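Local coordinates for protein putative surface-anchored fimbrial subunit (Corynebacterium diphtheriae, PDB 3HR6) that probably builds the pilus shaft on the bacterial surface, as a major pilin of tandem Ig-like modules stabilised by isopeptide and disulfide bonds, at residues A[40-45]-A[70-75]; A[185-190]-A[273-278]; A[325-330]-A[396-401]. All coordinates share one frame; numbering follows the deposited sequence.

Interaction 1. Residues A[40-45]-A[70-75]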
ATOM      1  N   THR A  40     -17.529   8.062  18.127  1.00 11.18           N
ATOM      2  CA  THR A  40     -18.298   7.441  19.178  1.00 11.34           C
ATOM      3  C   THR A  40     -18.718   8.520  20.196  1.00 11.41           C
ATOM      4  O   THR A  40     -17.905   9.353  20.638  1.00 11.07           O
ATOM      5  CB  THR A  40     -17.505   6.307  19.834  1.00 11.35           C
ATOM      6  OG1 THR A  40     -17.172   5.340  18.834  1.00 12.43           O
ATOM      7  CG2 THR A  40     -18.311   5.631  20.936  1.00 11.55           C
ATOM      8  N   LEU A  41     -20.005   8.496  20.537  1.00 11.31           N
ATOM      9  CA  LEU A  41     -20.558   9.297  21.607  1.00 11.50           C
ATOM     10  C   LEU A  41     -20.602   8.478  22.898  1.00 11.39           C
ATOM     11  O   LEU A  41     -21.117   7.369  22.913  1.00 12.22           O
ATOM     12  CB  LEU A  41     -21.956   9.796  21.232  1.00 11.50           C
ATOM     13  CG  LEU A  41     -22.563  10.833  22.186  1.00 11.90           C
ATOM     14  CD1 LEU A  41     -21.858  12.207  22.070  1.00 11.92           C
ATOM     15  CD2 LEU A  41     -24.071  10.959  21.945  1.00 14.27           C
ATOM     16  N   TYR A  42     -20.025   9.026  23.963  1.00 11.73           N
ATOM     17  CA  TYR A  42     -20.112   8.488  25.320  1.00 12.02           C
ATOM     18  C   TYR A  42     -20.816   9.467  26.237  1.00 12.30           C
ATOM     19  O   TYR A  42     -20.636  10.695  26.106  1.00 12.82           O
ATOM     20  CB  TYR A  42     -18.713   8.291  25.906  1.00 11.92           C
ATOM     21  CG  TYR A  42     -17.864   7.267  25.184  1.00 12.24           C
ATOM     22  CD1 TYR A  42     -17.916   5.929  25.569  1.00 12.13           C
ATOM     23  CD2 TYR A  42     -17.007   7.625  24.155  1.00 10.33           C
ATOM     24  CE1 TYR A  42     -17.162   4.981  24.948  1.00 13.80           C
ATOM     25  CE2 TYR A  42     -16.223   6.685  23.524  1.00 11.93           C
ATOM     26  CZ  TYR A  42     -16.326   5.344  23.923  1.00 11.66           C
ATOM     27  OH  TYR A  42     -15.580   4.369  23.333  1.00 14.19           O
ATOM     28  N   ARG A  43     -21.564   8.934  27.198  1.00 13.42           N
ATOM     29  CA  ARG A  43     -22.116   9.739  28.298  1.00 14.38           C
ATOM     30  C   ARG A  43     -21.117   9.769  29.458  1.00 14.67           C
ATOM     31  O   ARG A  43     -20.532   8.742  29.790  1.00 15.11           O
ATOM     32  CB  ARG A  43     -23.444   9.171  28.786  1.00 14.58           C
ATOM     33  CG  ARG A  43     -24.057   9.966  29.960  1.00 16.50           C
ATOM     34  CD  ARG A  43     -25.525   9.636  30.192  1.00 20.14           C
ATOM     35  NE  ARG A  43     -26.269   9.673  28.932  1.00 23.79           N
ATOM     36  CZ  ARG A  43     -26.757   8.614  28.273  1.00 28.47           C
ATOM     37  NH1 ARG A  43     -26.622   7.370  28.742  1.00 29.10           N
ATOM     38  NH2 ARG A  43     -27.395   8.810  27.116  1.00 30.22           N
ATOM     39  N   VAL A  44     -20.883  10.946  30.028  1.00 15.20           N
ATOM     40  CA  VAL A  44     -20.025  11.051  31.209  1.00 15.19           C
ATOM     41  C   VAL A  44     -20.827  10.642  32.434  1.00 16.21           C
ATOM     42  O   VAL A  44     -21.818  11.284  32.795  1.00 15.77           O
ATOM     43  CB  VAL A  44     -19.424  12.440  31.373  1.00 15.16           C
ATOM     44  CG1 VAL A  44     -18.517  12.501  32.598  1.00 14.27           C
ATOM     45  CG2 VAL A  44     -18.633  12.798  30.131  1.00 12.80           C
ATOM     46  N   ASN A  45     -20.398   9.555  33.068  1.00 16.85           N
ATOM     47  CA  ASN A  45     -21.127   9.027  34.213  1.00 17.92           C
ATOM     48  C   ASN A  45     -21.147   9.996  35.377  1.00 18.77           C
ATOM     49  O   ASN A  45     -20.153  10.669  35.661  1.00 18.70           O
ATOM     50  CB  ASN A  45     -20.536   7.686  34.658  1.00 18.20           C
ATOM     51  CG  ASN A  45     -20.683   6.619  33.614  1.00 19.11           C
ATOM     52  OD1 ASN A  45     -20.131   5.523  33.746  1.00 22.91           O
ATOM     53  ND2 ASN A  45     -21.425   6.924  32.559  1.00 20.23           N
ATOM     54  N   GLY A  70      -5.959   5.586  24.016  1.00 31.62           N
ATOM     55  CA  GLY A  70      -6.814   5.189  22.891  1.00 30.80           C
ATOM     56  C   GLY A  70      -8.088   4.416  23.217  1.00 30.06           C
ATOM     57  O   GLY A  70      -8.663   3.761  22.332  1.00 29.70           O
ATOM     58  N   HIS A  71      -8.532   4.496  24.476  1.00 29.14           N
ATOM     59  CA  HIS A  71      -9.706   3.738  24.963  1.00 28.57           C
ATOM     60  C   HIS A  71     -10.418   4.497  26.108  1.00 26.69           C
ATOM     61  O   HIS A  71      -9.764   5.214  26.881  1.00 26.33           O
ATOM     62  CB  HIS A  71      -9.274   2.332  25.430  1.00 29.00           C
ATOM     63  CG  HIS A  71      -8.690   2.308  26.813  1.00 31.63           C
ATOM     64  ND1 HIS A  71      -7.390   2.681  27.084  1.00 34.83           N
ATOM     65  CD2 HIS A  71      -9.239   1.978  28.005  1.00 33.83           C
ATOM     66  CE1 HIS A  71      -7.161   2.579  28.381  1.00 34.68           C
ATOM     67  NE2 HIS A  71      -8.269   2.155  28.966  1.00 34.96           N
ATOM     68  N   PRO A  72     -11.758   4.339  26.235  1.00 25.17           N
ATOM     69  CA  PRO A  72     -12.488   4.996  27.342  1.00 24.00           C
ATOM     70  C   PRO A  72     -12.200   4.335  28.685  1.00 23.38           C
ATOM     71  O   PRO A  72     -11.905   3.146  28.706  1.00 23.63           O
ATOM     72  CB  PRO A  72     -13.954   4.739  26.995  1.00 24.02           C
ATOM     73  CG  PRO A  72     -13.929   3.466  26.249  1.00 23.76           C
ATOM     74  CD  PRO A  72     -12.641   3.439  25.466  1.00 25.00           C
ATOM     75  N   THR A  73     -12.290   5.086  29.777  1.00 21.90           N
ATOM     76  CA  THR A  73     -12.192   4.509  31.126  1.00 21.35           C
ATOM     77  C   THR A  73     -13.599   4.211  31.619  1.00 21.22           C
ATOM     78  O   THR A  73     -14.569   4.426  30.900  1.00 21.05           O
ATOM     79  CB  THR A  73     -11.477   5.446  32.107  1.00 20.98           C
ATOM     80  OG1 THR A  73     -12.326   6.558  32.408  1.00 19.68           O
ATOM     81  CG2 THR A  73     -10.150   5.940  31.519  1.00 22.19           C
ATOM     82  N   ASP A  74     -13.714   3.709  32.852  1.00 20.83           N
ATOM     83  CA  ASP A  74     -15.020   3.312  33.387  1.00 21.16           C
ATOM     84  C   ASP A  74     -15.879   4.501  33.806  1.00 20.89           C
ATOM     85  O   ASP A  74     -17.003   4.329  34.288  1.00 21.10           O
ATOM     86  CB  ASP A  74     -14.862   2.322  34.558  1.00 20.97           C
ATOM     87  CG  ASP A  74     -13.941   2.832  35.670  1.00 22.53           C
ATOM     88  OD1 ASP A  74     -13.563   4.022  35.703  1.00 23.86           O
ATOM     89  OD2 ASP A  74     -13.593   2.014  36.553  1.00 22.28           O
ATOM     90  N   LYS A  75     -15.337   5.701  33.623  1.00 20.75           N
ATOM     91  CA  LYS A  75     -16.024   6.933  33.954  1.00 20.12           C
ATOM     92  C   LYS A  75     -17.053   7.372  32.896  1.00 19.42           C
ATOM     93  O   LYS A  75     -17.793   8.331  33.120  1.00 19.38           O
ATOM     94  CB  LYS A  75     -14.985   8.034  34.170  1.00 20.65           C
ATOM     95  CG  LYS A  75     -13.921   7.665  35.192  1.00 22.38           C
ATOM     96  CD  LYS A  75     -13.473   8.859  36.033  1.00 25.15           C
ATOM     97  CE  LYS A  75     -12.886   8.394  37.359  1.00 26.85           C
ATOM     98  NZ  LYS A  75     -12.169   9.478  38.088  1.00 28.47           N
TER
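Asn45 and Lys75 are joined by a single backbone hydrogen bond: Asn45 N donates to Lys75 O at 2.9 Å. The bond is somewhat bent, with 150° at the hydrogen, and the donor lies about 20° out of the carbonyl plane. Here the chain leaves strand 38-44, while 70-75 is about to enter its antiparallel neighbour, strand 76-83. The bond thus continues the pairing of those two strands, which Arg43 already makes with Thr77, one residue past the end of strand 38-44. The same carbonyl lies close to the Asn45 side chain, with Lys75 O 3.2 Å from Asn45 CB.

Apolar packing is carried by Tyr42 and Pro72. The phenol reaches across the gap between the segments, and the two side chains cross at about a right angle. Tyr42 CE1 lies 3.8 Å from Pro72 CG, and Tyr42 OH is closer still to that carbon, at 3.5 Å. With CG of Tyr42 anti to its carbonyl carbon (chi1 -64°), the ring leaves the strand on the side of the backbone N. A long, flat tyrosine suits this place because the CA atoms of Tyr42 and Pro72 are 8.6 Å apart, too far for backbone pairing. Proline suits the other side, since it offers a compact hydrocarbon surface and has no N-H to leave without a partner. Val76 and Lys78 also pack against Tyr42.

Within 70-75, Lys75 N also makes a weak bond to Thr73 OG1, which is itself bonded to Glu65 O on helix 63-66. Leu66 of that helix touches both Val44 and Lys75.

The chemistry is therefore sparse: one backbone bond and one apolar contact between Tyr42 and Pro72 place the loop beside the strand in this N-terminal pilin domain, while the charged end of Lys75 leads away from the contact.

Interaction 2. Residues A[185-190]-A[273-278]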
ATOM      1  N   GLU A 185      -0.173  10.172  17.403  1.00 16.08           N
ATOM      2  CA  GLU A 185      -0.439   9.017  18.266  1.00 16.36           C
ATOM      3  C   GLU A 185       0.546   7.905  17.958  1.00 15.99           C
ATOM      4  O   GLU A 185       0.850   7.078  18.825  1.00 15.57           O
ATOM      5  CB  GLU A 185      -1.810   8.410  18.005  1.00 18.48           C
ATOM      6  CG  GLU A 185      -3.024   9.217  18.328  1.00 21.35           C
ATOM      7  CD  GLU A 185      -4.244   8.448  17.860  1.00 25.36           C
ATOM      8  OE1 GLU A 185      -4.353   7.235  18.153  1.00 31.52           O
ATOM      9  OE2 GLU A 185      -5.082   9.020  17.162  1.00 24.63           O
ATOM     10  N   GLY A 186       1.030   7.898  16.723  1.00 15.28           N
ATOM     11  CA  GLY A 186       1.923   6.859  16.242  1.00 14.43           C
ATOM     12  C   GLY A 186       2.048   7.068  14.764  1.00 13.29           C
ATOM     13  O   GLY A 186       1.423   7.966  14.223  1.00 13.30           O
ATOM     14  N   PHE A 187       2.846   6.245  14.095  1.00 13.14           N
ATOM     15  CA  PHE A 187       3.048   6.432  12.672  1.00 12.64           C
ATOM     16  C   PHE A 187       3.579   5.130  12.115  1.00 11.78           C
ATOM     17  O   PHE A 187       4.710   4.743  12.402  1.00 13.18           O
ATOM     18  CB  PHE A 187       3.990   7.609  12.384  1.00 12.16           C
ATOM     19  CG  PHE A 187       3.703   8.308  11.076  1.00 12.50           C
ATOM     20  CD1 PHE A 187       2.727   9.273  10.995  1.00  9.72           C
ATOM     21  CD2 PHE A 187       4.387   7.989   9.937  1.00 13.56           C
ATOM     22  CE1 PHE A 187       2.472   9.931   9.828  1.00 13.02           C
ATOM     23  CE2 PHE A 187       4.085   8.636   8.730  1.00 13.63           C
ATOM     24  CZ  PHE A 187       3.145   9.587   8.691  1.00 12.26           C
ATOM     25  N   THR A 188       2.703   4.414  11.434  1.00 10.94           N
ATOM     26  CA  THR A 188       3.051   3.111  10.913  1.00 11.60           C
ATOM     27  C   THR A 188       2.936   3.107   9.389  1.00 11.29           C
ATOM     28  O   THR A 188       1.972   3.620   8.846  1.00 14.52           O
ATOM     29  CB  THR A 188       2.125   2.041  11.506  1.00 10.91           C
ATOM     30  OG1 THR A 188       2.338   1.956  12.918  1.00  9.39           O
ATOM     31  CG2 THR A 188       2.395   0.655  10.887  1.00 11.98           C
ATOM     32  N   VAL A 189       3.927   2.570   8.695  1.00 11.89           N
ATOM     33  CA  VAL A 189       3.839   2.337   7.253  1.00 11.64           C
ATOM     34  C   VAL A 189       3.907   0.824   7.099  1.00 11.59           C
ATOM     35  O   VAL A 189       4.865   0.214   7.540  1.00 11.51           O
ATOM     36  CB  VAL A 189       4.932   3.034   6.442  1.00 11.28           C
ATOM     37  CG1 VAL A 189       4.816   2.642   4.897  1.00 13.61           C
ATOM     38  CG2 VAL A 189       4.863   4.561   6.648  1.00 11.70           C
ATOM     39  N   ALA A 190       2.848   0.219   6.517  1.00 11.36           N
ATOM     40  CA  ALA A 190       2.791  -1.225   6.346  1.00 12.50           C
ATOM     41  C   ALA A 190       2.559  -1.571   4.914  1.00 11.91           C
ATOM     42  O   ALA A 190       1.902  -0.840   4.175  1.00 13.16           O
ATOM     43  CB  ALA A 190       1.660  -1.858   7.177  1.00 11.37           C
ATOM     44  N   ALA A 273       1.269   0.196  -0.291  1.00 14.58           N
ATOM     45  CA  ALA A 273       1.596   0.339   1.145  1.00 14.40           C
ATOM     46  C   ALA A 273       0.505   1.207   1.746  1.00 14.42           C
ATOM     47  O   ALA A 273      -0.283   1.828   1.025  1.00 14.92           O
ATOM     48  CB  ALA A 273       2.970   0.978   1.371  1.00 14.56           C
ATOM     49  N   TRP A 274       0.496   1.285   3.062  1.00 13.16           N
ATOM     50  CA  TRP A 274      -0.502   2.060   3.754  1.00 14.01           C
ATOM     51  C   TRP A 274       0.132   2.784   4.911  1.00 13.12           C
ATOM     52  O   TRP A 274       1.014   2.235   5.555  1.00 14.58           O
ATOM     53  CB  TRP A 274      -1.537   1.121   4.332  1.00 13.93           C
ATOM     54  CG  TRP A 274      -2.295   0.290   3.310  1.00 12.56           C
ATOM     55  CD1 TRP A 274      -1.792  -0.749   2.578  1.00 13.83           C
ATOM     56  CD2 TRP A 274      -3.696   0.341   3.006  1.00 17.45           C
ATOM     57  NE1 TRP A 274      -2.776  -1.276   1.767  1.00 15.87           N
ATOM     58  CE2 TRP A 274      -3.959  -0.663   2.064  1.00 14.75           C
ATOM     59  CE3 TRP A 274      -4.753   1.135   3.451  1.00 19.66           C
ATOM     60  CZ2 TRP A 274      -5.224  -0.859   1.506  1.00 19.89           C
ATOM     61  CZ3 TRP A 274      -6.031   0.931   2.892  1.00 21.08           C
ATOM     62  CH2 TRP A 274      -6.245  -0.063   1.944  1.00 20.46           C
ATOM     63  N   VAL A 275      -0.347   3.999   5.168  1.00 13.02           N
ATOM     64  CA  VAL A 275       0.082   4.778   6.345  1.00 12.81           C
ATOM     65  C   VAL A 275      -1.059   4.889   7.351  1.00 12.59           C
ATOM     66  O   VAL A 275      -2.223   5.116   6.963  1.00 13.24           O
ATOM     67  CB  VAL A 275       0.686   6.125   6.024  1.00 12.80           C
ATOM     68  CG1 VAL A 275      -0.246   7.051   5.275  1.00 13.49           C
ATOM     69  CG2 VAL A 275       1.219   6.806   7.318  1.00 13.62           C
ATOM     70  N   LEU A 276      -0.712   4.595   8.601  1.00 13.40           N
ATOM     71  CA  LEU A 276      -1.641   4.687   9.735  1.00 13.38           C
ATOM     72  C   LEU A 276      -1.061   5.592  10.796  1.00 13.88           C
ATOM     73  O   LEU A 276       0.060   5.374  11.239  1.00 14.23           O
ATOM     74  CB  LEU A 276      -1.855   3.314  10.351  1.00 13.38           C
ATOM     75  CG  LEU A 276      -2.934   3.199  11.413  1.00 12.69           C
ATOM     76  CD1 LEU A 276      -4.320   3.315  10.740  1.00 15.13           C
ATOM     77  CD2 LEU A 276      -2.817   1.861  12.104  1.00 13.63           C
ATOM     78  N   PRO A 277      -1.822   6.597  11.246  1.00 14.35           N
ATOM     79  CA  PRO A 277      -1.329   7.527  12.278  1.00 15.36           C
ATOM     80  C   PRO A 277      -1.525   6.954  13.705  1.00 15.01           C
ATOM     81  O   PRO A 277      -2.096   7.623  14.562  1.00 15.39           O
ATOM     82  CB  PRO A 277      -2.212   8.754  12.062  1.00 15.85           C
ATOM     83  CG  PRO A 277      -3.495   8.189  11.596  1.00 15.75           C
ATOM     84  CD  PRO A 277      -3.168   6.949  10.766  1.00 15.48           C
ATOM     85  N   SER A 278      -1.079   5.726  13.910  1.00 14.13           N
ATOM     86  CA  SER A 278      -1.285   4.964  15.147  1.00 14.13           C
ATOM     87  C   SER A 278      -0.276   3.823  15.142  1.00 13.53           C
ATOM     88  O   SER A 278       0.178   3.417  14.079  1.00 12.39           O
ATOM     89  CB  SER A 278      -2.714   4.386  15.186  1.00 14.29           C
ATOM     90  OG  SER A 278      -2.984   3.831  16.480  1.00 16.91           O
TER
HETATM   91  O   HOH W   1      -1.808  10.943  15.133  1.00 16.32           O
HETATM   92  O   HOH W   2      -4.339  10.037  14.887  1.00 21.39           O
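Thr188 and Leu276 bond to each other in both directions, Thr188 N to Leu276 O at 2.8 Å and Leu276 N to Thr188 O at 2.9 Å, each nearly straight at the hydrogen. Ala190 and Trp274 repeat the exchange two residues along, with Ala190 N 2.9 Å from Trp274 O; the return bond, from Trp274 N, is more bent (148°). Between them Val189 and Val275 form the non-hydrogen-bonded pair.

Beyond the ladder, Thr188 OG1 lies 2.9 Å from Ser278 O. Its chi1 of -65° sets this oxygen beside the backbone N, where Gln235 and Asn279 also offer acceptors, so which one takes the proton is not settled. Pro277 centres an inverse gamma turn that ends the strand and folds Ser278 back towards Gly186. The bare glycine allows the CA atoms of Gly186 and Ser278 to approach to 3.9 Å. Farther out, a water accepts from Glu185 N and donates weakly to Pro277 O, and the Glu185 carboxylate forms a salt bridge with Arg113.

Strands 187-192 and 268-276 belong to one sheet of the middle Ig-like module. The face with Val189 and Val275 turns to strands 166-174 and 251-259 of the other sheet, and beta-branched valines fit both the extended backbone and this interior. Val275 CG2 sits over one face of the Phe187 ring as a CH-pi contact, 4.0 Å from the ring centre. Phe187 also packs on Leu252, and Val189 on Val171. On the reverse face, small Ala190 lies opposite Trp274, whose indole is directed away from it towards Pro286 and Pro298.

Interaction 3. Residues A[325-330]-A[396-401]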
ATOM      1  N   THR A 325      15.319 -33.269 -29.164  1.00 13.07           N
ATOM      2  CA  THR A 325      15.104 -32.074 -28.385  0.50 13.73           C
ATOM      3  C   THR A 325      15.945 -30.927 -28.933  1.00 13.03           C
ATOM      4  O   THR A 325      16.954 -31.137 -29.619  1.00 12.61           O
ATOM      5  CB  THR A 325      15.345 -32.316 -26.875  0.50 14.12           C
ATOM      6  OG1 THR A 325      14.987 -31.146 -26.146  0.50 14.29           O
ATOM      7  CG2 THR A 325      16.792 -32.655 -26.578  0.50 14.81           C
ATOM      8  N   ALA A 326      15.475 -29.708 -28.689  1.00 12.78           N
ATOM      9  CA  ALA A 326      16.193 -28.518 -29.066  1.00 11.95           C
ATOM     10  C   ALA A 326      16.323 -27.642 -27.829  1.00 12.05           C
ATOM     11  O   ALA A 326      15.534 -27.771 -26.876  1.00 11.26           O
ATOM     12  CB  ALA A 326      15.482 -27.769 -30.191  1.00 12.51           C
ATOM     13  N   THR A 327      17.311 -26.752 -27.859  1.00 11.79           N
ATOM     14  CA  THR A 327      17.622 -25.842 -26.777  1.00 12.54           C
ATOM     15  C   THR A 327      17.611 -24.411 -27.330  1.00 12.87           C
ATOM     16  O   THR A 327      18.090 -24.155 -28.438  1.00 11.85           O
ATOM     17  CB  THR A 327      18.998 -26.183 -26.149  1.00 11.93           C
ATOM     18  OG1 THR A 327      19.007 -27.551 -25.677  1.00 14.01           O
ATOM     19  CG2 THR A 327      19.386 -25.179 -25.017  1.00 13.77           C
ATOM     20  N   PHE A 328      17.006 -23.501 -26.559  1.00 12.57           N
ATOM     21  CA  PHE A 328      16.891 -22.092 -26.906  1.00 12.52           C
ATOM     22  C   PHE A 328      17.358 -21.235 -25.756  1.00 12.32           C
ATOM     23  O   PHE A 328      17.292 -21.631 -24.558  1.00 12.04           O
ATOM     24  CB  PHE A 328      15.445 -21.703 -27.250  1.00 11.93           C
ATOM     25  CG  PHE A 328      14.885 -22.468 -28.405  1.00 11.15           C
ATOM     26  CD1 PHE A 328      14.925 -21.935 -29.707  1.00 11.90           C
ATOM     27  CD2 PHE A 328      14.358 -23.733 -28.222  1.00 11.32           C
ATOM     28  CE1 PHE A 328      14.447 -22.644 -30.779  1.00 13.36           C
ATOM     29  CE2 PHE A 328      13.879 -24.459 -29.289  1.00 13.53           C
ATOM     30  CZ  PHE A 328      13.899 -23.916 -30.584  1.00 12.79           C
ATOM     31  N   GLN A 329      17.905 -20.091 -26.139  1.00 11.98           N
ATOM     32  CA  GLN A 329      18.125 -19.014 -25.208  1.00 12.73           C
ATOM     33  C   GLN A 329      17.298 -17.810 -25.627  1.00 12.15           C
ATOM     34  O   GLN A 329      17.016 -17.557 -26.825  1.00 10.98           O
ATOM     35  CB  GLN A 329      19.611 -18.713 -25.060  1.00 12.61           C
ATOM     36  CG  GLN A 329      20.401 -19.868 -24.550  1.00 14.49           C
ATOM     37  CD  GLN A 329      21.828 -19.477 -24.252  1.00 14.11           C
ATOM     38  OE1 GLN A 329      22.583 -19.145 -25.168  1.00 15.88           O
ATOM     39  NE2 GLN A 329      22.218 -19.576 -22.989  1.00 16.23           N
ATOM     40  N   LEU A 330      16.876 -17.068 -24.614  1.00 11.16           N
ATOM     41  CA  LEU A 330      16.086 -15.854 -24.824  1.00 11.25           C
ATOM     42  C   LEU A 330      17.007 -14.626 -24.824  1.00 11.90           C
ATOM     43  O   LEU A 330      17.894 -14.504 -24.000  1.00 12.28           O
ATOM     44  CB  LEU A 330      14.995 -15.744 -23.769  1.00 11.10           C
ATOM     45  CG  LEU A 330      13.997 -14.571 -23.904  1.00 11.90           C
ATOM     46  CD1 LEU A 330      13.132 -14.732 -25.144  1.00 14.23           C
ATOM     47  CD2 LEU A 330      13.140 -14.472 -22.614  1.00 11.69           C
ATOM     48  N   GLU A 396      18.223 -20.639 -31.195  1.00 13.84           N
ATOM     49  CA  GLU A 396      18.353 -22.071 -31.048  1.00 13.20           C
ATOM     50  C   GLU A 396      19.818 -22.452 -30.940  1.00 12.75           C
ATOM     51  O   GLU A 396      20.575 -22.256 -31.899  1.00 14.25           O
ATOM     52  CB  GLU A 396      17.735 -22.807 -32.226  1.00 13.43           C
ATOM     53  CG  GLU A 396      17.674 -24.294 -31.985  1.00 12.99           C
ATOM     54  CD  GLU A 396      16.937 -25.032 -33.055  1.00 16.32           C
ATOM     55  OE1 GLU A 396      17.272 -24.894 -34.247  1.00 17.61           O
ATOM     56  OE2 GLU A 396      16.052 -25.804 -32.675  1.00 15.75           O
ATOM     57  N   THR A 397      20.221 -22.977 -29.789  1.00 12.00           N
ATOM     58  CA  THR A 397      21.640 -23.310 -29.543  1.00 12.56           C
ATOM     59  C   THR A 397      21.963 -24.787 -29.758  1.00 12.77           C
ATOM     60  O   THR A 397      23.127 -25.141 -29.910  1.00 13.23           O
ATOM     61  CB  THR A 397      22.081 -22.925 -28.131  1.00 12.48           C
ATOM     62  OG1 THR A 397      21.295 -23.631 -27.167  1.00 13.20           O
ATOM     63  CG2 THR A 397      22.024 -21.416 -27.899  1.00 11.21           C
ATOM     64  N   ALA A 398      20.945 -25.642 -29.777  1.00 13.09           N
ATOM     65  CA  ALA A 398      21.122 -27.052 -30.051  1.00 13.78           C
ATOM     66  C   ALA A 398      19.833 -27.594 -30.644  1.00 13.70           C
ATOM     67  O   ALA A 398      18.744 -27.031 -30.443  1.00 12.19           O
ATOM     68  CB  ALA A 398      21.527 -27.802 -28.789  1.00 13.66           C
ATOM     69  N   THR A 399      19.987 -28.650 -31.424  1.00 13.80           N
ATOM     70  CA  THR A 399      18.853 -29.331 -31.995  1.00 13.71           C
ATOM     71  C   THR A 399      19.095 -30.839 -32.018  1.00 13.77           C
ATOM     72  O   THR A 399      20.009 -31.328 -31.370  1.00 15.05           O
ATOM     73  CB  THR A 399      18.574 -28.742 -33.367  1.00 13.18           C
ATOM     74  OG1 THR A 399      17.304 -29.199 -33.846  1.00 15.75           O
ATOM     75  CG2 THR A 399      19.716 -29.097 -34.344  1.00 13.44           C
ATOM     76  N   ALA A 400      18.239 -31.575 -32.712  1.00 13.82           N
ATOM     77  CA  ALA A 400      18.310 -33.024 -32.718  1.00 14.49           C
ATOM     78  C   ALA A 400      19.351 -33.496 -33.731  1.00 15.27           C
ATOM     79  O   ALA A 400      19.745 -32.736 -34.607  1.00 15.48           O
ATOM     80  CB  ALA A 400      16.954 -33.601 -33.032  1.00 13.77           C
ATOM     81  N   SER A 401      19.780 -34.753 -33.596  1.00 16.92           N
ATOM     82  CA  SER A 401      20.710 -35.397 -34.555  1.00 17.95           C
ATOM     83  C   SER A 401      20.220 -35.258 -35.984  1.00 17.94           C
ATOM     84  O   SER A 401      19.112 -35.700 -36.303  1.00 18.34           O
ATOM     85  CB  SER A 401      20.838 -36.895 -34.258  1.00 18.57           C
ATOM     86  OG  SER A 401      21.769 -37.103 -33.218  1.00 23.06           O
TER
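Residues 325-330 and 396-401 meet as two antiparallel strand ends broken by a beta bulge, in the C-terminal module, where strands 327-333 and 391-398 are the central pair of a four-stranded sheet. Thr327 pairs with Ala398 and Phe328 with Glu396, so one residue, Thr397, is extra.

The bulge is written in the bonds of Thr327 O. It accepts from Thr397 N at 2.8 Å and weakly from Ala398 N at 3.5 Å, so two successive amides share one carbonyl, the classic form. In return Thr327 N donates to Ala398 O at 3.0 Å, but from well above the carbonyl plane, 46° out of it. Thr397 takes up the kink with a nearly helical backbone. Its chi1 of 60° puts OG1 between its own N and carbonyl carbon, 3.3 Å from Thr327 CG2, while its methyl CG2 meets Gln329 OE1 at 3.6 Å. The amide nitrogen of Gln329 is bound elsewhere, to Gln352 O.

The sheet is part of the Ig-like module, and the same two strands carry the Cys333-Cys393 disulfide farther along.

On the face carrying Phe328 and Glu396, these two side chains lie against each other. Glu396 has CG anti to its backbone N and an extended chain beyond, and its CB and CG lie against the CE1 side of the ring: Glu396 CB is 3.6 Å from Phe328 CE1, and CG makes an off-centre CH-pi contact. The carboxylate is turned 28° from the ring plane, and Glu396 OE2 stands 3.2 Å from Ala326 CB. Leu406 N bonds to OE1. Lys313 touches Glu396 and Asn432 is close to its carboxylate, a Lys-Asn-Glu grouping consistent with the isopeptide sites of pilin modules.

How the interactions relate
The three contacts follow one another along an elongated chain, and interactions 1 and 3, about 74 Å apart between centres, lie on opposite sides of its middle. Each holds different strands. Interaction 2 is the core contact, a regular two-way ladder whose valine face is buried within a module. Interactions 1 and 3 are only partly buried. In interaction 1 a loop meets a strand end, so apolar packing and one backbone bond replace a ladder; in interaction 3 the ladder persists but is distorted, with Thr327 and Ala398 on the partly exposed face and a buried Glu396 on the other. Interactions 1 and 2 come within about 6 Å at their nearest atoms without touching.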